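Local structure of D-aminoacyl-tRNA deacylase 1 (Homo sapiens, 2OKV) at residues M1-V5 with T81-V85; L30-S34 with F105-F109; R47-N51 with L113-Y117; I74-S78 with D124-G128. The protein edits mischarged tRNAs by releasing D-amino acids from D-aminoacyl-tRNAs and glycine from glycyl-tRNA(Ala), and may also take part in DNA replication. All coordinates share one frame. Residue numbers count along the deposited sequence, not the author numbering.

Contact 1: residues M1-V5 with T81-V85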
loop_
_atom_site.group_PDB
_atom_site.type_symbol
_atom_site.label_atom_id
_atom_site.label_comp_id
_atom_site.label_asym_id
_atom_site.label_seq_id
_atom_site.Cartn_x
_atom_site.Cartn_y
_atom_site.Cartn_z
ATOM N N MET B 1 2.693 6.905 -14.032
ATOM C CA MET B 1 1.950 7.076 -12.765
ATOM C C MET B 1 1.632 5.742 -12.134
ATOM O O MET B 1 1.201 4.804 -12.818
ATOM C CB MET B 1 0.663 7.873 -12.995
ATOM C CG MET B 1 0.208 8.630 -11.760
ATOM S SD MET B 1 -1.143 9.768 -12.064
ATOM C CE MET B 1 -0.420 10.741 -13.369
ATOM N N LYS B 2 1.878 5.656 -10.830
ATOM C CA LYS B 2 1.490 4.498 -10.037
ATOM C C LYS B 2 0.621 4.935 -8.877
ATOM O O LYS B 2 0.770 6.053 -8.368
ATOM C CB LYS B 2 2.719 3.781 -9.472
ATOM C CG LYS B 2 3.668 3.173 -10.486
ATOM C CD LYS B 2 4.536 2.122 -9.794
ATOM C CE LYS B 2 5.957 2.070 -10.334
ATOM N NZ LYS B 2 6.186 1.066 -11.427
ATOM N N ALA B 3 -0.247 4.035 -8.427
ATOM C CA ALA B 3 -1.062 4.265 -7.239
ATOM C C ALA B 3 -1.208 2.971 -6.439
ATOM O O ALA B 3 -1.321 1.883 -7.018
ATOM C CB ALA B 3 -2.449 4.795 -7.641
ATOM N N VAL B 4 -1.169 3.091 -5.117
ATOM C CA VAL B 4 -1.582 1.991 -4.248
ATOM C C VAL B 4 -2.889 2.418 -3.619
ATOM O O VAL B 4 -2.979 3.471 -3.001
ATOM C CB VAL B 4 -0.525 1.609 -3.192
ATOM C CG1 VAL B 4 -1.125 0.613 -2.153
ATOM C CG2 VAL B 4 0.703 0.995 -3.878
ATOM N N VAL B 5 -3.906 1.587 -3.808
ATOM C CA VAL B 5 -5.253 1.882 -3.364
ATOM C C VAL B 5 -5.621 0.894 -2.265
ATOM O O VAL B 5 -5.523 -0.336 -2.442
ATOM C CB VAL B 5 -6.252 1.769 -4.543
ATOM C CG1 VAL B 5 -7.663 1.973 -4.062
ATOM C CG2 VAL B 5 -5.919 2.791 -5.647
ATOM N N THR B 81 7.602 7.749 -3.341
ATOM C CA THR B 81 8.387 6.508 -3.122
ATOM C C THR B 81 7.959 5.342 -4.009
ATOM O O THR B 81 8.735 4.394 -4.232
ATOM C CB THR B 81 8.390 6.043 -1.635
ATOM O OG1 THR B 81 7.050 5.853 -1.181
ATOM C CG2 THR B 81 9.065 7.082 -0.740
ATOM N N LEU B 82 6.725 5.399 -4.497
ATOM C CA LEU B 82 6.230 4.389 -5.426
ATOM C C LEU B 82 6.972 4.407 -6.768
ATOM O O LEU B 82 6.983 3.407 -7.482
ATOM C CB LEU B 82 4.725 4.544 -5.637
ATOM C CG LEU B 82 3.844 4.324 -4.414
ATOM C CD1 LEU B 82 2.428 4.657 -4.785
ATOM C CD2 LEU B 82 3.939 2.887 -3.937
ATOM N N GLN B 83 7.605 5.538 -7.088
ATOM C CA GLN B 83 8.465 5.671 -8.275
ATOM C C GLN B 83 9.927 5.325 -7.953
ATOM O O GLN B 83 10.849 6.080 -8.268
ATOM C CB GLN B 83 8.356 7.090 -8.852
ATOM C CG GLN B 83 6.973 7.442 -9.406
ATOM C CD GLN B 83 6.579 6.577 -10.600
ATOM O OE1 GLN B 83 5.401 6.291 -10.811
ATOM N NE2 GLN B 83 7.562 6.166 -11.389
ATOM N N CYS B 84 10.122 4.171 -7.328
ATOM C CA CYS B 84 11.423 3.753 -6.831
ATOM C C CYS B 84 12.063 2.701 -7.735
ATOM O O CYS B 84 11.381 1.792 -8.226
ATOM C CB CYS B 84 11.270 3.202 -5.407
ATOM S SG CYS B 84 12.574 2.087 -4.855
ATOM N N VAL B 85 13.372 2.830 -7.946
ATOM C CA VAL B 85 14.154 1.799 -8.616
ATOM C C VAL B 85 15.066 1.105 -7.592
ATOM O O VAL B 85 15.757 1.767 -6.811
ATOM C CB VAL B 85 14.946 2.346 -9.850
ATOM C CG1 VAL B 85 15.740 3.598 -9.500
ATOM C CG2 VAL B 85 15.859 1.274 -10.440
#

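Contact 2: residues L30-S34 with F105-F109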
loop_
_atom_site.group_PDB
_atom_site.type_symbol
_atom_site.label_atom_id
_atom_site.label_comp_id
_atom_site.label_asym_id
_atom_site.label_seq_id
_atom_site.Cartn_x
_atom_site.Cartn_y
_atom_site.Cartn_z
ATOM N N LEU B 30 -2.485 6.194 -2.373
ATOM C CA LEU B 30 -1.137 6.715 -2.333
ATOM C C LEU B 30 -0.677 6.875 -3.764
ATOM O O LEU B 30 -0.607 5.891 -4.507
ATOM C CB LEU B 30 -0.223 5.774 -1.548
ATOM C CG LEU B 30 -0.611 5.646 -0.066
ATOM C CD1 LEU B 30 0.029 4.425 0.558
ATOM C CD2 LEU B 30 -0.216 6.922 0.735
ATOM N N LEU B 31 -0.364 8.114 -4.145
ATOM C CA LEU B 31 -0.166 8.472 -5.557
ATOM C C LEU B 31 1.288 8.799 -5.919
ATOM O O LEU B 31 1.857 9.792 -5.429
ATOM C CB LEU B 31 -1.051 9.662 -5.897
ATOM C CG LEU B 31 -1.742 9.846 -7.253
ATOM C CD1 LEU B 31 -1.412 11.241 -7.761
ATOM C CD2 LEU B 31 -1.439 8.788 -8.324
ATOM N N GLY B 32 1.868 7.983 -6.802
ATOM C CA GLY B 32 3.240 8.162 -7.269
ATOM C C GLY B 32 3.338 8.738 -8.668
ATOM O O GLY B 32 3.053 8.050 -9.644
ATOM N N ILE B 33 3.766 9.996 -8.757
ATOM C CA ILE B 33 3.869 10.720 -10.024
ATOM C C ILE B 33 5.285 10.650 -10.592
ATOM O O ILE B 33 6.260 11.018 -9.930
ATOM C CB ILE B 33 3.467 12.219 -9.862
ATOM C CG1 ILE B 33 2.019 12.355 -9.367
ATOM C CG2 ILE B 33 3.658 12.988 -11.172
ATOM C CD1 ILE B 33 1.765 13.705 -8.617
ATOM N N SER B 34 5.396 10.205 -11.838
ATOM C CA SER B 34 6.697 10.063 -12.467
ATOM C C SER B 34 6.996 11.253 -13.364
ATOM O O SER B 34 6.082 11.959 -13.796
ATOM C CB SER B 34 6.755 8.782 -13.288
ATOM O OG SER B 34 6.602 9.066 -14.660
ATOM N N PHE B 105 1.302 19.318 -10.474
ATOM C CA PHE B 105 0.674 18.146 -11.102
ATOM C C PHE B 105 -0.333 17.488 -10.148
ATOM O O PHE B 105 -1.484 17.222 -10.532
ATOM C CB PHE B 105 1.737 17.140 -11.547
ATOM C CG PHE B 105 1.202 16.030 -12.421
ATOM C CD1 PHE B 105 1.568 15.949 -13.755
ATOM C CD2 PHE B 105 0.335 15.060 -11.906
ATOM C CE1 PHE B 105 1.073 14.935 -14.568
ATOM C CE2 PHE B 105 -0.172 14.040 -12.718
ATOM C CZ PHE B 105 0.200 13.983 -14.050
ATOM N N TYR B 106 0.104 17.234 -8.914
ATOM C CA TYR B 106 -0.748 16.689 -7.855
ATOM C C TYR B 106 -2.019 17.525 -7.645
ATOM O O TYR B 106 -3.137 16.982 -7.606
ATOM C CB TYR B 106 0.044 16.575 -6.531
ATOM C CG TYR B 106 -0.755 15.915 -5.440
ATOM C CD1 TYR B 106 -1.051 14.552 -5.522
ATOM C CD2 TYR B 106 -1.229 16.635 -4.333
ATOM C CE1 TYR B 106 -1.790 13.912 -4.560
ATOM C CE2 TYR B 106 -2.016 15.973 -3.339
ATOM C CZ TYR B 106 -2.276 14.613 -3.482
ATOM O OH TYR B 106 -3.037 13.888 -2.573
ATOM N N ASN B 107 -1.849 18.842 -7.500
ATOM C CA ASN B 107 -2.999 19.717 -7.333
ATOM C C ASN B 107 -3.979 19.593 -8.509
ATOM O O ASN B 107 -5.176 19.446 -8.286
ATOM C CB ASN B 107 -2.569 21.153 -7.085
ATOM C CG ASN B 107 -2.027 21.357 -5.684
ATOM O OD1 ASN B 107 -2.329 20.581 -4.768
ATOM N ND2 ASN B 107 -1.219 22.391 -5.510
ATOM N N SER B 108 -3.467 19.604 -9.740
ATOM C CA SER B 108 -4.311 19.424 -10.931
ATOM C C SER B 108 -5.030 18.063 -10.912
ATOM O O SER B 108 -6.214 17.953 -11.300
ATOM C CB SER B 108 -3.496 19.571 -12.218
ATOM O OG SER B 108 -3.020 20.904 -12.390
ATOM N N PHE B 109 -4.304 17.036 -10.475
ATOM C CA PHE B 109 -4.845 15.687 -10.356
ATOM C C PHE B 109 -6.023 15.644 -9.380
ATOM O O PHE B 109 -7.082 15.068 -9.686
ATOM C CB PHE B 109 -3.744 14.718 -9.903
ATOM C CG PHE B 109 -4.257 13.370 -9.542
ATOM C CD1 PHE B 109 -4.355 12.368 -10.514
ATOM C CD2 PHE B 109 -4.682 13.103 -8.243
ATOM C CE1 PHE B 109 -4.854 11.124 -10.200
ATOM C CE2 PHE B 109 -5.201 11.853 -7.920
ATOM C CZ PHE B 109 -5.287 10.859 -8.906
#

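Contact 3: residues R47-N51 with L113-Y117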
loop_
_atom_site.group_PDB
_atom_site.type_symbol
_atom_site.label_atom_id
_atom_site.label_comp_id
_atom_site.label_asym_id
_atom_site.label_seq_id
_atom_site.Cartn_x
_atom_site.Cartn_y
_atom_site.Cartn_z
ATOM N N ARG B 47 -9.865 8.236 -13.780
ATOM C CA ARG B 47 -10.933 7.334 -14.229
ATOM C C ARG B 47 -10.826 5.952 -13.580
ATOM O O ARG B 47 -11.837 5.377 -13.146
ATOM C CB ARG B 47 -10.943 7.228 -15.749
ATOM C CG ARG B 47 -11.727 8.350 -16.413
ATOM C CD ARG B 47 -11.947 8.109 -17.910
ATOM N NE ARG B 47 -10.998 8.895 -18.707
ATOM C CZ ARG B 47 -10.028 8.376 -19.459
ATOM N NH1 ARG B 47 -9.876 7.054 -19.549
ATOM N NH2 ARG B 47 -9.212 9.184 -20.128
ATOM N N LYS B 48 -9.607 5.421 -13.498
ATOM C CA LYS B 48 -9.401 4.094 -12.906
ATOM C C LYS B 48 -9.741 4.060 -11.426
ATOM O O LYS B 48 -10.386 3.112 -10.970
ATOM C CB LYS B 48 -7.966 3.589 -13.116
ATOM C CG LYS B 48 -7.635 3.207 -14.562
ATOM C CD LYS B 48 -6.141 3.365 -14.809
ATOM C CE LYS B 48 -5.380 2.086 -14.590
ATOM N NZ LYS B 48 -5.279 1.339 -15.882
ATOM N N ILE B 49 -9.309 5.085 -10.685
ATOM C CA ILE B 49 -9.553 5.148 -9.238
ATOM C C ILE B 49 -11.058 5.206 -8.991
ATOM O O ILE B 49 -11.600 4.468 -8.157
ATOM C CB ILE B 49 -8.856 6.374 -8.579
ATOM C CG1 ILE B 49 -7.344 6.161 -8.492
ATOM C CG2 ILE B 49 -9.431 6.687 -7.185
ATOM C CD1 ILE B 49 -6.567 7.464 -8.313
ATOM N N LEU B 50 -11.733 6.076 -9.740
ATOM C CA LEU B 50 -13.151 6.331 -9.528
ATOM C C LEU B 50 -14.021 5.143 -9.902
ATOM O O LEU B 50 -15.098 4.949 -9.339
ATOM C CB LEU B 50 -13.593 7.583 -10.306
ATOM C CG LEU B 50 -13.091 8.914 -9.731
ATOM C CD1 LEU B 50 -13.528 10.061 -10.621
ATOM C CD2 LEU B 50 -13.612 9.145 -8.331
ATOM N N ASN B 51 -13.538 4.342 -10.846
ATOM C CA ASN B 51 -14.296 3.198 -11.354
ATOM C C ASN B 51 -13.878 1.820 -10.796
ATOM O O ASN B 51 -14.509 0.793 -11.092
ATOM C CB ASN B 51 -14.309 3.270 -12.879
ATOM C CG ASN B 51 -15.067 4.518 -13.392
ATOM O OD1 ASN B 51 -16.311 4.528 -13.434
ATOM N ND2 ASN B 51 -14.322 5.589 -13.763
ATOM N N LEU B 113 -10.122 14.856 -10.125
ATOM C CA LEU B 113 -10.837 13.934 -9.256
ATOM C C LEU B 113 -12.105 14.553 -8.683
ATOM O O LEU B 113 -13.169 13.937 -8.728
ATOM C CB LEU B 113 -9.941 13.499 -8.094
ATOM C CG LEU B 113 -9.399 12.085 -7.874
ATOM C CD1 LEU B 113 -9.046 11.948 -6.407
ATOM C CD2 LEU B 113 -10.317 10.949 -8.294
ATOM N N ARG B 114 -11.979 15.756 -8.121
ATOM C CA ARG B 114 -13.124 16.482 -7.571
ATOM C C ARG B 114 -14.181 16.852 -8.611
ATOM O O ARG B 114 -15.379 16.740 -8.341
ATOM C CB ARG B 114 -12.677 17.748 -6.858
ATOM C CG ARG B 114 -11.805 17.518 -5.652
ATOM C CD ARG B 114 -11.752 18.824 -4.869
ATOM N NE ARG B 114 -10.403 19.215 -4.485
ATOM C CZ ARG B 114 -9.801 18.859 -3.357
ATOM N NH1 ARG B 114 -10.421 18.072 -2.476
ATOM N NH2 ARG B 114 -8.572 19.287 -3.117
ATOM N N LYS B 115 -13.757 17.303 -9.787
ATOM C CA LYS B 115 -14.732 17.689 -10.802
ATOM C C LYS B 115 -15.437 16.491 -11.457
ATOM O O LYS B 115 -16.574 16.621 -11.920
ATOM C CB LYS B 115 -14.129 18.653 -11.830
ATOM C CG LYS B 115 -13.586 18.041 -13.113
ATOM C CD LYS B 115 -13.354 19.158 -14.131
ATOM C CE LYS B 115 -12.233 18.839 -15.112
ATOM N NZ LYS B 115 -11.694 20.128 -15.665
ATOM N N THR B 116 -14.765 15.341 -11.486
ATOM C CA THR B 116 -15.327 14.107 -12.061
ATOM C C THR B 116 -16.241 13.396 -11.065
ATOM O O THR B 116 -17.164 12.680 -11.466
ATOM C CB THR B 116 -14.201 13.142 -12.539
ATOM O OG1 THR B 116 -13.385 13.815 -13.500
ATOM C CG2 THR B 116 -14.772 11.861 -13.191
ATOM N N TYR B 117 -15.951 13.561 -9.773
ATOM C CA TYR B 117 -16.735 12.971 -8.684
ATOM C C TYR B 117 -17.432 14.084 -7.896
ATOM O O TYR B 117 -18.082 14.944 -8.489
ATOM C CB TYR B 117 -15.823 12.120 -7.785
ATOM C CG TYR B 117 -16.519 11.262 -6.734
ATOM C CD1 TYR B 117 -17.901 10.968 -6.809
ATOM C CD2 TYR B 117 -15.788 10.728 -5.675
ATOM C CE1 TYR B 117 -18.526 10.155 -5.828
ATOM C CE2 TYR B 117 -16.389 9.930 -4.704
ATOM C CZ TYR B 117 -17.747 9.641 -4.787
ATOM O OH TYR B 117 -18.306 8.854 -3.810
#

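Contact 4: residues I74-S78 with D124-G128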
loop_
_atom_site.group_PDB
_atom_site.type_symbol
_atom_site.label_atom_id
_atom_site.label_comp_id
_atom_site.label_asym_id
_atom_site.label_seq_id
_atom_site.Cartn_x
_atom_site.Cartn_y
_atom_site.Cartn_z
ATOM N N ILE B 74 -12.760 9.454 -0.607
ATOM C CA ILE B 74 -11.426 9.153 -1.109
ATOM C C ILE B 74 -10.441 10.051 -0.359
ATOM O O ILE B 74 -10.615 11.257 -0.317
ATOM C CB ILE B 74 -11.285 9.444 -2.629
ATOM C CG1 ILE B 74 -12.308 8.639 -3.444
ATOM C CG2 ILE B 74 -9.834 9.189 -3.096
ATOM C CD1 ILE B 74 -12.377 9.017 -4.911
ATOM N N LEU B 75 -9.439 9.442 0.263
ATOM C CA LEU B 75 -8.317 10.184 0.824
ATOM C C LEU B 75 -7.100 9.981 -0.082
ATOM O O LEU B 75 -6.593 8.869 -0.194
ATOM C CB LEU B 75 -8.005 9.689 2.245
ATOM C CG LEU B 75 -6.750 10.249 2.938
ATOM C CD1 LEU B 75 -6.895 11.744 3.151
ATOM C CD2 LEU B 75 -6.471 9.521 4.272
ATOM N N CYS B 76 -6.642 11.044 -0.740
ATOM C CA CYS B 76 -5.438 10.957 -1.594
ATOM C C CYS B 76 -4.241 11.558 -0.893
ATOM O O CYS B 76 -4.316 12.649 -0.301
ATOM C CB CYS B 76 -5.592 11.678 -2.945
ATOM S SG CYS B 76 -7.043 11.282 -3.830
ATOM N N VAL B 77 -3.118 10.864 -0.984
ATOM C CA VAL B 77 -1.869 11.395 -0.447
ATOM C C VAL B 77 -0.784 11.191 -1.491
ATOM O O VAL B 77 -0.692 10.121 -2.088
ATOM C CB VAL B 77 -1.484 10.714 0.884
ATOM C CG1 VAL B 77 -0.174 11.294 1.431
ATOM C CG2 VAL B 77 -2.592 10.897 1.906
ATOM N N SER B 78 0.020 12.227 -1.717
ATOM C CA SER B 78 1.134 12.166 -2.660
ATOM C C SER B 78 2.247 11.306 -2.076
ATOM O O SER B 78 2.609 11.466 -0.911
ATOM C CB SER B 78 1.655 13.578 -2.922
ATOM O OG SER B 78 1.570 14.300 -1.691
ATOM N N ASP B 124 -7.430 15.302 1.164
ATOM C CA ASP B 124 -6.029 15.312 0.806
ATOM C C ASP B 124 -5.172 15.268 2.072
ATOM O O ASP B 124 -5.623 15.647 3.166
ATOM C CB ASP B 124 -5.745 16.600 0.005
ATOM C CG ASP B 124 -4.323 16.673 -0.553
ATOM O OD1 ASP B 124 -3.626 15.633 -0.684
ATOM O OD2 ASP B 124 -3.911 17.796 -0.878
ATOM N N GLY B 125 -3.928 14.829 1.920
ATOM C CA GLY B 125 -2.922 15.068 2.942
ATOM C C GLY B 125 -2.431 16.496 2.804
ATOM O O GLY B 125 -3.151 17.366 2.293
ATOM N N LYS B 126 -1.196 16.738 3.242
ATOM C CA LYS B 126 -0.540 18.032 3.060
ATOM C C LYS B 126 0.750 17.786 2.280
ATOM O O LYS B 126 1.733 17.290 2.833
ATOM C CB LYS B 126 -0.263 18.718 4.415
ATOM C CG LYS B 126 0.344 20.124 4.276
ATOM C CD LYS B 126 0.211 21.027 5.537
ATOM C CE LYS B 126 0.599 20.329 6.845
ATOM N NZ LYS B 126 0.552 21.253 8.052
ATOM N N PHE B 127 0.724 18.128 0.990
ATOM C CA PHE B 127 1.798 17.778 0.038
ATOM C C PHE B 127 3.262 17.783 0.539
ATOM O O PHE B 127 3.987 16.826 0.325
ATOM C CB PHE B 127 1.697 18.597 -1.258
ATOM C CG PHE B 127 2.679 18.163 -2.312
ATOM C CD1 PHE B 127 2.344 17.159 -3.219
ATOM C CD2 PHE B 127 3.949 18.732 -2.376
ATOM C CE1 PHE B 127 3.249 16.725 -4.173
ATOM C CE2 PHE B 127 4.872 18.310 -3.339
ATOM C CZ PHE B 127 4.519 17.306 -4.241
ATOM N N GLY B 128 3.725 18.826 1.179
ATOM C CA GLY B 128 5.166 18.809 1.519
ATOM C C GLY B 128 5.559 18.144 2.837
ATOM O O GLY B 128 6.755 18.014 3.155
HETATM O O HOH W 1 -0.619 14.897 -0.038
#

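Contact 1: residues M1-V5 with T81-V85
Lys2 lays its aliphatic chain along the backbone turn at Leu82: Lys2 CE lies 3.3 Å from Leu82 O. Nearer the backbone, Lys2 CB is 4.4 Å from Leu82 CB. The ammonium group continues past this turn and forms a weak, long ion pair with Glu146. Beside the backbone of Met1 and Lys2 sits the side chain of Gln83, which is brought in by its length rather than by the direction of its CA-to-CB bond. Alternation along the start of strand 2-8 sets the rest: Lys2 and Val4 point toward residues 81-85, Met1 and Ala3 away. Val4 CG2 therefore meets Leu82 CD2 at 3.7 Å, an apolar contact. This strand belongs to the mixed five-stranded sheet of the DTD fold, between 26-32 and 141-146, while 81-85 continues from a short 3-10 piece after strand 73-78. No hydrogen bond crosses between the segments, which bury 257 Å² in all. Val4 also belongs to the magnesium site, with its side chain about 4 Å from the ion. The second subunit closes in here: Thr81 hydrogen-bonds Thr142 O of that subunit, and Leu82 packs on the same Thr142.

Contact 2: residues L30-S34 with F105-F109
Two CH-pi contacts give this interface its clearest geometry. Leu31 CD1 stands 3.8 Å from the centroid of the Phe109 ring and 10° off the ring normal, so the methyl sits almost centrally over the face. Ile33 CG2 does the same to Phe105, at 4.1 Å from the ring centroid and 16° off the normal. The two rings are one helical turn apart, as the backbone bond from Phe109 N to Phe105 O (2.8 Å) confirms, and the two aliphatic residues are two apart on an extended chain, so the spacings match. Apolar packing fills the space between. Leu31 CD1 approaches Tyr106 CD1 at 4.0 Å, Ile33 CD1 lies 3.9 Å from Tyr106 CB, and both methyls lie at the edge of the tyrosine ring; Ile33 CD1 also reaches Phe105 CD2 at 3.8 Å. Polar bonding is absent across the segments, and the hydroxyl of Tyr106 is engaged by Asp124. The arrangement is a helix packed on a sheet in an alpha/beta layer: strand 26-32, flanked by 2-8 and 73-78, presents Leu31 to helix 99-116, while Phe109 also touches Met45, Val46 and Ile49 of the neighbouring helix 39-51.

Contact 3: residues R47-N51 with L113-Y117
Helices 39-51 and 99-116 meet here near their C-terminal ends, forming part of the helical layer that covers one face of the five-stranded sheet. The contacts are between carbon atoms of side chains: 232 Å² is buried between the segments and no hydrogen bond crosses them. Arg47, at the start of the first segment, directs its CA-to-CB bond away from 113-117; its backbone O instead serves as acceptor for Asn51. Ile49 points toward the other helix but only grazes it, with Ile49 CG2 4.5 Å from Leu113 CD2. Leu50 is the centre of the contact, with 100 Å² covered, and it fits among three residues. Leu50 CG lies 3.7 Å from Leu113 CD2, Leu50 CD1 is a close 3.4 Å from Thr116 CG2, and Leu50 CD2 is 3.7 Å from Tyr117 CB. Tyr117 is the first residue to leave helical geometry, so Leu50 packs just where helix 99-116 ends; the Tyr117 hydroxyl bonds to the carbonyl of Tyr72. Beneath the pair, Leu50 and Tyr117 both rest on Ile74 and Leu113 on Cys76, side chains of strand 73-78. Asn51 closes its own helix with two bonds to one acceptor: Asn51 N reaches Arg47 O at 3.0 Å, and Asn51 ND2 donates to the same Arg47 O at 2.6 Å with an N-H...O angle of 161°.

Contact 4: residues I74-S78 with D124-G128
Asp124 starts the second segment as the parallel bridge partner of Cys76, their CA atoms 5.0 Å apart. Its CA lies 3.4 Å from Cys76 O, a CA-H...O contact with an angle of 148° at the hydrogen. Asp124 OD1 is 3.1 Å from Cys76 O, but two acceptors cannot bond to each other; OD1 instead accepts from water 1 at 3.2 Å and hydrogen-bonds the hydroxyl of Tyr106. The same water bonds Ser78 OG at 2.8 Å, linking Ser78 to Asp124. Next comes Gly125, whose N donates to Cys76 O at 3.1 Å with an angle of 144°. This continues the pairing of strand 122-124 with strand 73-78, an edge of the mixed five-stranded sheet of the DTD fold where parallel chains run side by side; the end-to-end directions of the touching parts differ by only 15°. A CB ideally placed on Gly125 would lie 3.4 Å from Val77 CG2, a tight fit. Val77 in turn packs on Pro140 of the second subunit, in the Gly-cisPro motif that probably serves, as in related deacylases, to reject L-amino acids. The strand ends at Asp124; Lys126 points away, and at Phe127 the CA is 6.3 Å from the CA of Ser78. The Phe127 ring still reaches Ser78, with Phe127 CD1 3.3 Å from Ser78 OG.

All four first segments precede all four second segments, in the same order, so every pair of contacts crosses along the chain. Contacts 1, 2 and 4 reach the five-stranded sheet through neighbouring strands 2-8, 26-32 and 73-78; their centres lie about 10 Å (1 to 2) and 9 Å (2 to 4) apart. Contacts 2 and 3 share helix 99-116; their centres are about 13 Å apart, and they touch where Phe109 CZ is 3.7 Å from Ile49 CD1. Contact 3 joins the two helices on one face of the sheet, its centre about 19 Å from that of contact 1, across the chain's centre. The second subunit approaches all four, most extensively contact 1.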